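Local atomic coordinates of amino acid ABC transporter, periplasmic amino acid-binding protein (Brucella ovis, PDB entry 4Z9N), a protein that binds glutathione in the cleft between its two lobes and probably delivers it to an ABC transporter for uptake. Residues D[10-15]-D[222-227]; D[21-26]-D[47-52]; D[69-74]-D[137-142]; D[84-89]-D[213-218]. All coordinates share one frame; numbering follows the deposited sequence. Where two conformers were deposited one is given.

Contacts 2 and 4 share the parallel sheet of strands 63-67, 21-25 and 84-85, and contacts 2, 3 and 4 all touch the glutathione, while contact 1 brings residues 10-15 against residues 222-227, enclosing the others along the chain. Contact 2 comes first; contacts 3 and 4 then alternate their segments. The centres of contacts 2 and 4 are about 9 Å apart, those of contacts 3 and 4 about 13 Å, and contact 3 spans the two lobes. Contact 1, its centre about 26 Å from that of contact 3, packs helices 11-18 and 222-240 at the end of the lobe that carries contacts 2 and 4, away from the glutathione. Sheet strands thus run from this helical layer to the binding cleft.

Contact 1: residues D[10-15]-D[222-227]; sequences DTLSDV and ARWADV. With NA (sodium ion), chain H.
Thr-11 and Leu-12 close on the indole of Trp-224 where helix 11-15 meets helix 222-227, the short axes 9.2 Å apart and inclined at 71°. The tight part is the indole itself. Thr-11 turns its methyl CG2 anti to the backbone N and sets it over the face of the five-membered ring, 3.7 Å from the centroid and 10° off the normal, a CH-pi contact; its CB rests 3.6 Å from CG of Trp-224. Leu-12 takes the rim of the indole instead, its CD1 lying in the ring plane 3.9 Å from CZ3 of Trp-224. One turn on, the Val-15 side chain crosses that of Trp-224 at about a right angle and brings CG2 to 4.0 Å from CH2 of Trp-224. Packing thins toward the edge, where Leu-12 CD2 meets Val-227 CG2 at 4.2 Å. On the solvent side of helix 11-15, Ser-13 and Asp-14 are exposed. There Asp-10 is the N-cap: its OD1 accepts from Ser-13 N at 3.2 Å, the donor standing above the carboxylate plane.

The far flank of helix 222-227 serves the dimer instead, since Asp-226 OD1 binds a sodium ion 2.9 Å away that Asp-96, Leu-101, Asp-102 and Gln-219 of the second subunit also bind. The two carboxylate oxygens of Asp-221 accept from Thr-11 N and Trp-224 N and so tie both helices together. Ile-56 of helix 44-57 packs on Leu-12, Val-15 and Trp-224, Val-217 of strand 211-218 touches the indole, and Asp-83 O, just ahead of strand 84-85, accepts from its NE1.

Contact 2: residues D[21-26]-D[47-52]; sequences LQCGVN and DYCRAV. With GSH (glutathione), chain U.
Strand 21-25 and helix 47-52 run almost antiparallel, 158° between their directions and 9.4 Å between axes, with Cys-23 and Cys-49 facing each other. This is the strand-on-helix layer of a beta-alpha-beta crossover: helix 44-57 leads from strand 21-25 to strand 63-67, its parallel neighbour in the sheet, and covers one face of that sheet. Leu-21, Cys-23 and Val-25 point from the strand to the helix. At one end the side chains of Leu-21 and Val-52 cross at about a right angle, with Leu-21 CD2 3.6 Å from Val-52 CG1, and the same methyl touches the carbonyl O of Cys-49. Helix 222-240 packs against this end, with Trp-224 on Leu-21 and Thr-231 on Val-52. In the middle the two cysteines pack side by side as thiols. Each has SG anti to its carbonyl carbon, which sets Cys-23 SG 3.5 Å from Cys-49 CB and Cys-49 SG 3.5 Å from Cys-23 CB; the sulfurs themselves are 3.6 Å apart, SG of Cys-23 to SG of Cys-49, far beyond a disulfide. Val-25 adds CG1 at 3.8 Å from SG of Cys-49. Next along the chain, Asn-26 reaches the pocket, and its ND2 donates to glutathione O2 at 2.8 Å with an angle of 144°.

Contact 3: residues D[69-74]-D[137-142]; sequences NAKERF and VQAGTT. With GSH (glutathione), chain U.
Arg-73 meets Gly-140 through a chain that leaves the backbone with CG between N and the carbonyl carbon (chi1 53°) and then runs extended from CG to NE, carrying the guanidinium across to residues 137-142. Its NE donates back to Ala-70 O at 2.8 Å, fixing the rotation of the group, while NH2 donates across the contact to Gly-140 O at 2.9 Å, the acceptor only 2° out of the guanidinium plane. A water donates to both of these carbonyls. Gly-140 CA comes near Lys-71 CG, and a CB there would clash with that atom, in keeping with the positive phi; Lys-71 CE touches Ala-139 CB and its NZ pairs with Glu-164. The methyl of Ala-70 lies against Ala-139 O and Thr-141 CG2.

The same guanidinium grips the alpha-carboxylate of the gamma-glutamyl unit: NH1 of Arg-73 donates to glutathione O12 at 2.9 Å and NH2 to O11 at 3.0 Å, the latter bond nearly straight at 179°. Thr-142 N, just past the N-cap Thr-141, donates to glutathione O11 as well at 2.9 Å, and that helix end would favour the negative charge. Glutathione OE1 lies over one guanidinium face and Phe-74 CZ over the opposite one, both offset toward the rim. Gln-138, extended beyond CG, pairs with the glycine end of the ligand, its NE2 bound to glutathione O32 at 2.8 Å and its OE1 to N3 at 2.9 Å. An arginine from one lobe and a helix-start amide from the other, sharing an alpha-carboxylate across the cleft, are characteristic of family 3 amino acid-binding proteins.

Contact 4: residues D[84-89]-D[213-218]; sequences VLIRNT and FGLTVR. With GSH (glutathione), chain U.
Asn-88 sits on the ring of Phe-213 with its backbone, CA standing over the face 3.7 Å from the ring centroid in a CH-pi contact, 17° off the normal and shifted toward the rim. From there CB comes 3.6 Å from CE2 of Phe-213, at the rim of the same ring. CG, placed between the backbone N and the carbonyl carbon (chi1 51°), turns away from the ring toward the pocket. At the tip the amide divides its work: ND2 donates to glutathione O2 at 2.9 Å with an angle of 164°, and OD1 accepts from Asn-26 ND2. The backbone of Asn-88 takes part too, its O accepting from the ligand amino group N1 at 2.9 Å.

Behind this bend the chain is held to strand 213-218 by antiparallel pairing. Leu-85 and Thr-216 form a hydrogen-bonded pair, with N to O distances of 3.0 Å in both directions between Leu-85 and Thr-216. In the type II periplasmic binding protein fold this is where the strand returning from the second lobe inserts antiparallel beside the third strand of the parallel sheet, and strand 211-218 pairs on with strand 101-117. Farther along, Gly-214 N donates to Thr-89 O at 2.8 Å. Between the two bonded places a water accepts from Arg-87 N and Thr-89 N and donates to Gly-214 O, joining the two chains where they are not directly bonded. Ile-86 crosses Leu-215 obliquely, CG2 against CD2, and both touch Tyr-48 of helix 44-57. Arg-87, bent at chi2, points NH1 and NH2 at glutathione OE1, each 3.1 Å away, while Leu-68 O takes its NE.

Contact 1: residues D[10-15]-D[222-227]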
# COMPACT_ATOMS: atom_id res chain seq x y z
N ASP D 10 -20.60 -13.09 3.30
CA ASP D 10 -19.51 -14.04 3.48
C ASP D 10 -19.17 -14.67 2.13
O ASP D 10 -19.63 -15.77 1.81
CB ASP D 10 -19.91 -15.12 4.50
CG ASP D 10 -18.73 -15.95 4.97
OD1 ASP D 10 -17.63 -15.86 4.38
OD2 ASP D 10 -18.91 -16.70 5.95
N THR D 11 -18.38 -13.96 1.34
CA THR D 11 -18.03 -14.41 0.01
C THR D 11 -17.14 -15.64 0.08
O THR D 11 -17.27 -16.55 -0.73
CB THR D 11 -17.32 -13.28 -0.79
OG1 THR D 11 -18.19 -12.14 -0.87
CG2 THR D 11 -16.99 -13.72 -2.20
N LEU D 12 -16.24 -15.69 1.06
CA LEU D 12 -15.39 -16.87 1.20
C LEU D 12 -16.24 -18.15 1.30
O LEU D 12 -15.99 -19.13 0.59
CB LEU D 12 -14.48 -16.75 2.41
CG LEU D 12 -13.54 -17.95 2.56
CD1 LEU D 12 -12.64 -18.08 1.33
CD2 LEU D 12 -12.71 -17.82 3.83
N SER D 13 -17.24 -18.13 2.17
CA SER D 13 -18.09 -19.30 2.36
C SER D 13 -18.84 -19.68 1.09
O SER D 13 -18.98 -20.87 0.77
CB SER D 13 -19.09 -19.04 3.50
OG SER D 13 -19.94 -20.16 3.68
N ASP D 14 -19.34 -18.68 0.38
CA ASP D 14 -20.09 -18.91 -0.86
C ASP D 14 -19.19 -19.45 -1.96
O ASP D 14 -19.61 -20.31 -2.73
CB ASP D 14 -20.78 -17.62 -1.32
CG ASP D 14 -21.79 -17.12 -0.31
OD1 ASP D 14 -22.14 -15.92 -0.36
OD2 ASP D 14 -22.24 -17.91 0.53
N VAL D 15 -17.96 -18.96 -2.01
CA VAL D 15 -16.97 -19.45 -2.97
C VAL D 15 -16.66 -20.93 -2.71
O VAL D 15 -16.63 -21.74 -3.63
CB VAL D 15 -15.69 -18.57 -2.93
CG1 VAL D 15 -14.54 -19.27 -3.64
CG2 VAL D 15 -15.98 -17.19 -3.55
N ALA D 222 -15.03 -7.97 5.13
CA ALA D 222 -13.63 -7.86 5.52
C ALA D 222 -12.90 -9.19 5.37
O ALA D 222 -11.73 -9.22 4.97
CB ALA D 222 -13.51 -7.36 6.96
N ARG D 223 -13.59 -10.28 5.67
CA ARG D 223 -12.99 -11.61 5.59
C ARG D 223 -12.55 -11.90 4.16
O ARG D 223 -11.46 -12.44 3.94
CB ARG D 223 -13.98 -12.69 6.06
N TRP D 224 -13.40 -11.55 3.19
CA TRP D 224 -13.08 -11.77 1.78
C TRP D 224 -11.95 -10.85 1.32
O TRP D 224 -11.05 -11.29 0.58
CB TRP D 224 -14.32 -11.57 0.90
CG TRP D 224 -14.02 -11.84 -0.54
CD1 TRP D 224 -14.10 -10.96 -1.57
CD2 TRP D 224 -13.53 -13.07 -1.09
NE1 TRP D 224 -13.72 -11.57 -2.75
CE2 TRP D 224 -13.37 -12.87 -2.47
CE3 TRP D 224 -13.25 -14.34 -0.55
CZ2 TRP D 224 -12.92 -13.88 -3.33
CZ3 TRP D 224 -12.80 -15.34 -1.41
CH2 TRP D 224 -12.65 -15.10 -2.78
N ALA D 225 -11.98 -9.58 1.72
CA ALA D 225 -10.89 -8.66 1.38
C ALA D 225 -9.56 -9.15 1.96
O ALA D 225 -8.51 -9.04 1.30
CB ALA D 225 -11.19 -7.25 1.89
N ASP D 226 -9.60 -9.68 3.19
CA ASP D 226 -8.39 -10.24 3.81
C ASP D 226 -7.80 -11.38 2.97
O ASP D 226 -6.58 -11.47 2.82
CB ASP D 226 -8.68 -10.73 5.23
CG ASP D 226 -8.92 -9.59 6.23
OD1 ASP D 226 -8.78 -8.40 5.87
OD2 ASP D 226 -9.27 -9.88 7.39
N VAL D 227 -8.65 -12.25 2.44
CA VAL D 227 -8.17 -13.38 1.63
C VAL D 227 -7.46 -12.89 0.38
O VAL D 227 -6.39 -13.39 0.00
CB VAL D 227 -9.34 -14.34 1.24
CG1 VAL D 227 -8.87 -15.34 0.18
CG2 VAL D 227 -9.90 -15.06 2.46
NA NA H . -8.95 -6.90 8.36

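Contact 2: residues D[21-26]-D[47-52]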
# COMPACT_ATOMS: atom_id res chain seq x y z
N LEU D 21 -13.90 -20.15 -7.91
CA LEU D 21 -13.86 -18.70 -7.80
C LEU D 21 -14.33 -18.06 -9.12
O LEU D 21 -13.88 -18.46 -10.19
CB LEU D 21 -12.43 -18.27 -7.45
CG LEU D 21 -12.06 -16.79 -7.39
CD1 LEU D 21 -12.72 -16.10 -6.21
CD2 LEU D 21 -10.55 -16.63 -7.31
N GLN D 22 -15.25 -17.10 -9.05
CA GLN D 22 -15.70 -16.41 -10.26
C GLN D 22 -14.96 -15.07 -10.37
O GLN D 22 -15.13 -14.21 -9.51
CB GLN D 22 -17.21 -16.17 -10.22
CG GLN D 22 -17.86 -15.70 -11.53
CD GLN D 22 -17.92 -16.79 -12.59
OE1 GLN D 22 -18.34 -17.92 -12.31
NE2 GLN D 22 -17.55 -16.45 -13.81
N CYS D 23 -14.15 -14.89 -11.41
CA CYS D 23 -13.31 -13.68 -11.54
C CYS D 23 -13.64 -12.78 -12.72
O CYS D 23 -13.81 -13.26 -13.85
CB CYS D 23 -11.84 -14.09 -11.65
SG CYS D 23 -11.22 -14.98 -10.23
N GLY D 24 -13.69 -11.48 -12.48
CA GLY D 24 -13.80 -10.54 -13.58
C GLY D 24 -12.43 -10.21 -14.17
O GLY D 24 -11.54 -9.74 -13.45
N VAL D 25 -12.26 -10.46 -15.47
CA VAL D 25 -10.98 -10.22 -16.14
C VAL D 25 -11.18 -9.46 -17.44
O VAL D 25 -12.30 -9.12 -17.81
CB VAL D 25 -10.21 -11.54 -16.39
CG1 VAL D 25 -9.90 -12.25 -15.07
CG2 VAL D 25 -11.01 -12.48 -17.29
N ASN D 26 -10.07 -9.21 -18.13
CA ASN D 26 -10.07 -8.45 -19.38
C ASN D 26 -10.77 -9.24 -20.49
O ASN D 26 -10.89 -10.46 -20.41
CB ASN D 26 -8.63 -8.11 -19.78
CG ASN D 26 -8.55 -6.89 -20.66
OD1 ASN D 26 -8.90 -6.95 -21.84
ND2 ASN D 26 -8.07 -5.77 -20.09
N ASP D 47 -3.16 -15.02 -13.55
CA ASP D 47 -2.44 -15.81 -12.55
C ASP D 47 -2.78 -15.34 -11.13
O ASP D 47 -2.78 -16.14 -10.19
CB ASP D 47 -0.92 -15.75 -12.76
CG ASP D 47 -0.43 -16.69 -13.86
OD1 ASP D 47 0.73 -16.53 -14.30
OD2 ASP D 47 -1.21 -17.57 -14.30
N TYR D 48 -3.06 -14.05 -10.97
CA TYR D 48 -3.46 -13.54 -9.66
C TYR D 48 -4.79 -14.18 -9.25
O TYR D 48 -4.98 -14.54 -8.09
CB TYR D 48 -3.57 -12.01 -9.67
CG TYR D 48 -2.46 -11.35 -8.88
CD1 TYR D 48 -1.19 -11.17 -9.44
CD2 TYR D 48 -2.65 -10.97 -7.56
CE1 TYR D 48 -0.17 -10.60 -8.71
CE2 TYR D 48 -1.61 -10.41 -6.81
CZ TYR D 48 -0.38 -10.23 -7.40
OH TYR D 48 0.65 -9.66 -6.68
N CYS D 49 -5.71 -14.30 -10.20
CA CYS D 49 -6.97 -15.01 -9.96
C CYS D 49 -6.72 -16.44 -9.54
O CYS D 49 -7.33 -16.96 -8.60
CB CYS D 49 -7.85 -15.02 -11.20
SG CYS D 49 -8.38 -13.41 -11.75
N ARG D 50 -5.83 -17.10 -10.27
CA ARG D 50 -5.50 -18.48 -9.97
C ARG D 50 -4.81 -18.59 -8.62
O ARG D 50 -4.89 -19.63 -7.96
CB ARG D 50 -4.62 -19.08 -11.06
CG ARG D 50 -5.25 -19.08 -12.46
CD ARG D 50 -4.56 -20.12 -13.36
NE ARG D 50 -5.05 -20.04 -14.73
CZ ARG D 50 -6.16 -20.63 -15.17
NH1 ARG D 50 -6.91 -21.34 -14.34
NH2 ARG D 50 -6.53 -20.49 -16.43
N ALA D 51 -4.11 -17.53 -8.21
CA ALA D 51 -3.45 -17.54 -6.90
C ALA D 51 -4.49 -17.58 -5.77
O ALA D 51 -4.33 -18.30 -4.78
CB ALA D 51 -2.53 -16.30 -6.73
N VAL D 52 -5.56 -16.82 -5.93
CA VAL D 52 -6.64 -16.82 -4.95
C VAL D 52 -7.33 -18.18 -4.95
O VAL D 52 -7.61 -18.73 -3.88
CB VAL D 52 -7.63 -15.69 -5.23
CG1 VAL D 52 -8.81 -15.75 -4.27
CG2 VAL D 52 -6.91 -14.34 -5.10
N1 GSH U . -6.28 1.36 -15.86
CA1 GSH U . -7.25 2.16 -16.61
C1 GSH U . -8.55 2.21 -15.82
O11 GSH U . -9.48 2.97 -16.22
O12 GSH U . -8.72 1.49 -14.80
CB1 GSH U . -7.54 1.56 -18.00
CG1 GSH U . -8.11 0.14 -17.82
CD1 GSH U . -8.64 -0.35 -19.16
OE1 GSH U . -9.77 -0.71 -19.29
N2 GSH U . -7.73 -0.38 -20.27
CA2 GSH U . -8.24 -0.82 -21.56
C2 GSH U . -8.72 -2.28 -21.51
O2 GSH U . -8.39 -3.06 -20.68
CB2 GSH U . -7.22 -0.54 -22.67
SG2 GSH U . -5.76 -1.62 -22.55
N3 GSH U . -9.66 -2.68 -22.54
CA3 GSH U . -10.16 -4.03 -22.57
C3 GSH U . -11.68 -3.97 -22.64
O31 GSH U . -12.31 -5.03 -22.91
O32 GSH U . -12.31 -2.89 -22.41

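Contact 3: residues D[69-74]-D[137-142]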
# COMPACT_ATOMS: atom_id res chain seq x y z
N ASN D 69 -15.57 -5.59 -20.43
CA ASN D 69 -15.00 -4.39 -21.04
C ASN D 69 -14.96 -3.28 -19.99
O ASN D 69 -15.43 -3.45 -18.86
CB ASN D 69 -15.76 -3.97 -22.31
CG ASN D 69 -17.17 -3.44 -22.05
OD1 ASN D 69 -17.41 -2.74 -21.09
ND2 ASN D 69 -18.10 -3.79 -22.94
N ALA D 70 -14.37 -2.14 -20.36
CA ALA D 70 -14.05 -1.10 -19.39
C ALA D 70 -15.31 -0.56 -18.71
O ALA D 70 -15.26 -0.06 -17.58
CB ALA D 70 -13.28 0.02 -20.07
N LYS D 71 -16.43 -0.65 -19.42
CA LYS D 71 -17.69 -0.08 -18.95
C LYS D 71 -18.55 -1.01 -18.09
O LYS D 71 -19.40 -0.54 -17.34
CB LYS D 71 -18.49 0.40 -20.15
CG LYS D 71 -18.01 1.72 -20.70
CD LYS D 71 -18.94 2.21 -21.80
CE LYS D 71 -19.02 3.73 -21.79
NZ LYS D 71 -20.07 4.22 -22.72
N GLU D 72 -18.36 -2.31 -18.19
CA GLU D 72 -19.23 -3.22 -17.45
C GLU D 72 -18.53 -3.83 -16.24
O GLU D 72 -19.15 -4.52 -15.44
CB GLU D 72 -19.74 -4.32 -18.38
CG GLU D 72 -18.64 -5.20 -18.92
CD GLU D 72 -19.05 -5.96 -20.18
OE1 GLU D 72 -20.25 -5.97 -20.53
OE2 GLU D 72 -18.16 -6.55 -20.81
N ARG D 73 -17.24 -3.56 -16.08
CA ARG D 73 -16.45 -4.24 -15.05
C ARG D 73 -16.92 -3.95 -13.62
O ARG D 73 -16.96 -4.85 -12.77
CB ARG D 73 -14.96 -3.89 -15.19
CG ARG D 73 -14.67 -2.38 -15.22
CD ARG D 73 -13.19 -2.06 -15.43
NE ARG D 73 -13.03 -0.70 -15.94
CZ ARG D 73 -11.92 0.04 -15.86
NH1 ARG D 73 -10.84 -0.42 -15.24
NH2 ARG D 73 -11.91 1.26 -16.39
N PHE D 74 -17.28 -2.70 -13.31
CA PHE D 74 -17.64 -2.41 -11.92
C PHE D 74 -19.04 -2.97 -11.59
O PHE D 74 -19.26 -3.47 -10.49
CB PHE D 74 -17.55 -0.90 -11.65
CG PHE D 74 -16.18 -0.34 -11.88
CD1 PHE D 74 -15.12 -0.75 -11.09
CD2 PHE D 74 -15.95 0.53 -12.94
CE1 PHE D 74 -13.83 -0.27 -11.30
CE2 PHE D 74 -14.68 1.03 -13.18
CZ PHE D 74 -13.61 0.63 -12.36
N VAL D 137 -8.73 6.26 -27.60
CA VAL D 137 -8.82 6.00 -26.16
C VAL D 137 -10.16 5.30 -25.91
O VAL D 137 -11.11 5.51 -26.65
CB VAL D 137 -8.69 7.31 -25.34
CG1 VAL D 137 -9.91 8.21 -25.56
CG2 VAL D 137 -8.52 7.00 -23.85
N GLN D 138 -10.23 4.49 -24.86
CA GLN D 138 -11.50 3.86 -24.51
C GLN D 138 -12.33 4.66 -23.52
O GLN D 138 -11.81 5.27 -22.60
CB GLN D 138 -11.28 2.47 -23.94
CG GLN D 138 -11.33 1.41 -24.99
CD GLN D 138 -11.18 0.04 -24.40
OE1 GLN D 138 -10.10 -0.51 -24.40
NE2 GLN D 138 -12.27 -0.50 -23.86
N ALA D 139 -13.64 4.65 -23.75
CA ALA D 139 -14.59 5.21 -22.81
C ALA D 139 -14.58 4.41 -21.50
O ALA D 139 -14.24 3.22 -21.50
CB ALA D 139 -15.99 5.23 -23.42
N GLY D 140 -14.99 5.06 -20.42
CA GLY D 140 -15.08 4.42 -19.12
C GLY D 140 -13.72 4.13 -18.50
O GLY D 140 -13.59 3.17 -17.74
N THR D 141 -12.71 4.94 -18.81
CA THR D 141 -11.37 4.77 -18.24
C THR D 141 -10.83 6.02 -17.57
O THR D 141 -11.24 7.15 -17.88
CB THR D 141 -10.34 4.35 -19.32
OG1 THR D 141 -10.24 5.39 -20.31
CG2 THR D 141 -10.75 3.05 -19.98
N THR D 142 -9.88 5.84 -16.66
CA THR D 142 -9.10 6.97 -16.15
C THR D 142 -8.37 7.64 -17.32
O THR D 142 -8.20 8.86 -17.37
CB THR D 142 -8.06 6.51 -15.13
OG1 THR D 142 -7.33 5.41 -15.69
CG2 THR D 142 -8.71 6.06 -13.83
N1 GSH U . -6.28 1.36 -15.86
CA1 GSH U . -7.25 2.16 -16.61
C1 GSH U . -8.55 2.21 -15.82
O11 GSH U . -9.48 2.97 -16.22
O12 GSH U . -8.72 1.49 -14.80
CB1 GSH U . -7.54 1.56 -18.00
CG1 GSH U . -8.11 0.14 -17.82
CD1 GSH U . -8.64 -0.35 -19.16
OE1 GSH U . -9.77 -0.71 -19.29
N2 GSH U . -7.73 -0.38 -20.27
CA2 GSH U . -8.24 -0.82 -21.56
C2 GSH U . -8.72 -2.28 -21.51
O2 GSH U . -8.39 -3.06 -20.68
CB2 GSH U . -7.22 -0.54 -22.67
SG2 GSH U . -5.76 -1.62 -22.55
N3 GSH U . -9.66 -2.68 -22.54
CA3 GSH U . -10.16 -4.03 -22.57
C3 GSH U . -11.68 -3.97 -22.64
O31 GSH U . -12.31 -5.03 -22.91
O32 GSH U . -12.31 -2.89 -22.41
O HOH W 1 -16.14 2.24 -16.34

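Contact 4: residues D[84-89]-D[213-218]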
# COMPACT_ATOMS: atom_id res chain seq x y z
N VAL D 84 -14.42 -11.19 -7.48
CA VAL D 84 -13.25 -10.31 -7.44
C VAL D 84 -12.99 -9.80 -8.86
O VAL D 84 -13.32 -10.47 -9.84
CB VAL D 84 -11.99 -11.05 -6.87
CG1 VAL D 84 -11.60 -12.23 -7.75
CG2 VAL D 84 -10.80 -10.08 -6.67
N LEU D 85 -12.44 -8.60 -8.95
CA LEU D 85 -12.09 -7.99 -10.22
C LEU D 85 -10.59 -7.75 -10.26
O LEU D 85 -10.07 -6.97 -9.48
CB LEU D 85 -12.84 -6.67 -10.42
CG LEU D 85 -12.52 -5.89 -11.70
CD1 LEU D 85 -13.07 -6.61 -12.95
CD2 LEU D 85 -13.11 -4.46 -11.60
N ILE D 86 -9.91 -8.46 -11.15
CA ILE D 86 -8.46 -8.32 -11.29
C ILE D 86 -8.23 -8.07 -12.76
O ILE D 86 -8.19 -9.00 -13.54
CB ILE D 86 -7.72 -9.54 -10.77
CG1 ILE D 86 -8.15 -9.81 -9.33
CG2 ILE D 86 -6.20 -9.28 -10.80
CD1 ILE D 86 -7.51 -11.04 -8.69
N ARG D 87 -8.14 -6.81 -13.14
CA ARG D 87 -8.27 -6.45 -14.54
C ARG D 87 -7.73 -5.06 -14.81
O ARG D 87 -8.48 -4.17 -15.20
CB ARG D 87 -9.76 -6.55 -14.95
CG ARG D 87 -10.08 -6.25 -16.42
CD ARG D 87 -11.40 -5.51 -16.53
NE ARG D 87 -11.65 -4.95 -17.86
CZ ARG D 87 -11.09 -3.82 -18.30
NH1 ARG D 87 -10.22 -3.17 -17.54
NH2 ARG D 87 -11.39 -3.36 -19.52
N ASN D 88 -6.42 -4.88 -14.61
CA ASN D 88 -5.71 -3.64 -14.94
C ASN D 88 -6.56 -2.41 -14.63
O ASN D 88 -6.66 -1.48 -15.43
CB ASN D 88 -5.24 -3.62 -16.45
CG ASN D 88 -6.36 -3.96 -17.47
OD1 ASN D 88 -6.90 -5.07 -17.50
ND2 ASN D 88 -6.64 -3.00 -18.37
N THR D 89 -7.15 -2.42 -13.43
CA THR D 89 -8.12 -1.42 -13.01
C THR D 89 -7.53 -0.49 -11.95
O THR D 89 -7.14 -0.92 -10.86
CB THR D 89 -9.39 -2.10 -12.46
OG1 THR D 89 -10.13 -2.71 -13.53
CG2 THR D 89 -10.24 -1.11 -11.71
N PHE D 213 -2.76 -0.56 -10.39
CA PHE D 213 -3.76 -1.60 -10.68
C PHE D 213 -4.16 -2.26 -9.37
O PHE D 213 -3.29 -2.76 -8.65
CB PHE D 213 -3.21 -2.66 -11.64
CG PHE D 213 -2.91 -2.16 -13.03
CD1 PHE D 213 -3.18 -0.84 -13.39
CD2 PHE D 213 -2.36 -3.01 -13.98
CE1 PHE D 213 -2.90 -0.37 -14.68
CE2 PHE D 213 -2.06 -2.56 -15.28
CZ PHE D 213 -2.35 -1.23 -15.63
N GLY D 214 -5.45 -2.27 -9.06
CA GLY D 214 -5.92 -2.74 -7.76
C GLY D 214 -6.72 -4.02 -7.79
O GLY D 214 -7.44 -4.30 -8.73
N LEU D 215 -6.55 -4.83 -6.75
CA LEU D 215 -7.34 -6.03 -6.54
C LEU D 215 -8.67 -5.61 -5.95
O LEU D 215 -8.74 -5.20 -4.79
CB LEU D 215 -6.60 -6.99 -5.60
CG LEU D 215 -5.18 -7.29 -6.11
CD1 LEU D 215 -4.43 -8.13 -5.10
CD2 LEU D 215 -5.21 -7.99 -7.47
N THR D 216 -9.73 -5.68 -6.75
CA THR D 216 -10.94 -4.93 -6.44
C THR D 216 -12.03 -5.84 -5.91
O THR D 216 -12.32 -6.86 -6.51
CB THR D 216 -11.41 -4.18 -7.69
OG1 THR D 216 -10.29 -3.45 -8.23
CG2 THR D 216 -12.54 -3.20 -7.37
N VAL D 217 -12.60 -5.50 -4.75
CA VAL D 217 -13.65 -6.30 -4.12
C VAL D 217 -14.79 -5.38 -3.67
O VAL D 217 -14.64 -4.15 -3.66
CB VAL D 217 -13.14 -7.11 -2.90
CG1 VAL D 217 -12.14 -8.20 -3.32
CG2 VAL D 217 -12.51 -6.18 -1.86
N ARG D 218 -15.92 -5.97 -3.30
CA ARG D 218 -17.02 -5.20 -2.72
C ARG D 218 -16.66 -4.78 -1.30
O ARG D 218 -15.98 -5.51 -0.59
CB ARG D 218 -18.31 -6.03 -2.72
CG ARG D 218 -18.86 -6.31 -4.11
CD ARG D 218 -20.16 -7.10 -4.06
NE ARG D 218 -19.98 -8.44 -3.53
CZ ARG D 218 -19.60 -9.49 -4.25
NH1 ARG D 218 -19.35 -9.35 -5.55
NH2 ARG D 218 -19.45 -10.67 -3.67
N1 GSH U . -6.28 1.36 -15.86
CA1 GSH U . -7.25 2.16 -16.61
C1 GSH U . -8.55 2.21 -15.82
O11 GSH U . -9.48 2.97 -16.22
O12 GSH U . -8.72 1.49 -14.80
CB1 GSH U . -7.54 1.56 -18.00
CG1 GSH U . -8.11 0.14 -17.82
CD1 GSH U . -8.64 -0.35 -19.16
OE1 GSH U . -9.77 -0.71 -19.29
N2 GSH U . -7.73 -0.38 -20.27
CA2 GSH U . -8.24 -0.82 -21.56
C2 GSH U . -8.72 -2.28 -21.51
O2 GSH U . -8.39 -3.06 -20.68
CB2 GSH U . -7.22 -0.54 -22.67
SG2 GSH U . -5.76 -1.62 -22.55
N3 GSH U . -9.66 -2.68 -22.54
CA3 GSH U . -10.16 -4.03 -22.57
C3 GSH U . -11.68 -3.97 -22.64
O31 GSH U . -12.31 -5.03 -22.91
O32 GSH U . -12.31 -2.89 -22.41
O HOH W 2 -7.09 -4.72 -11.46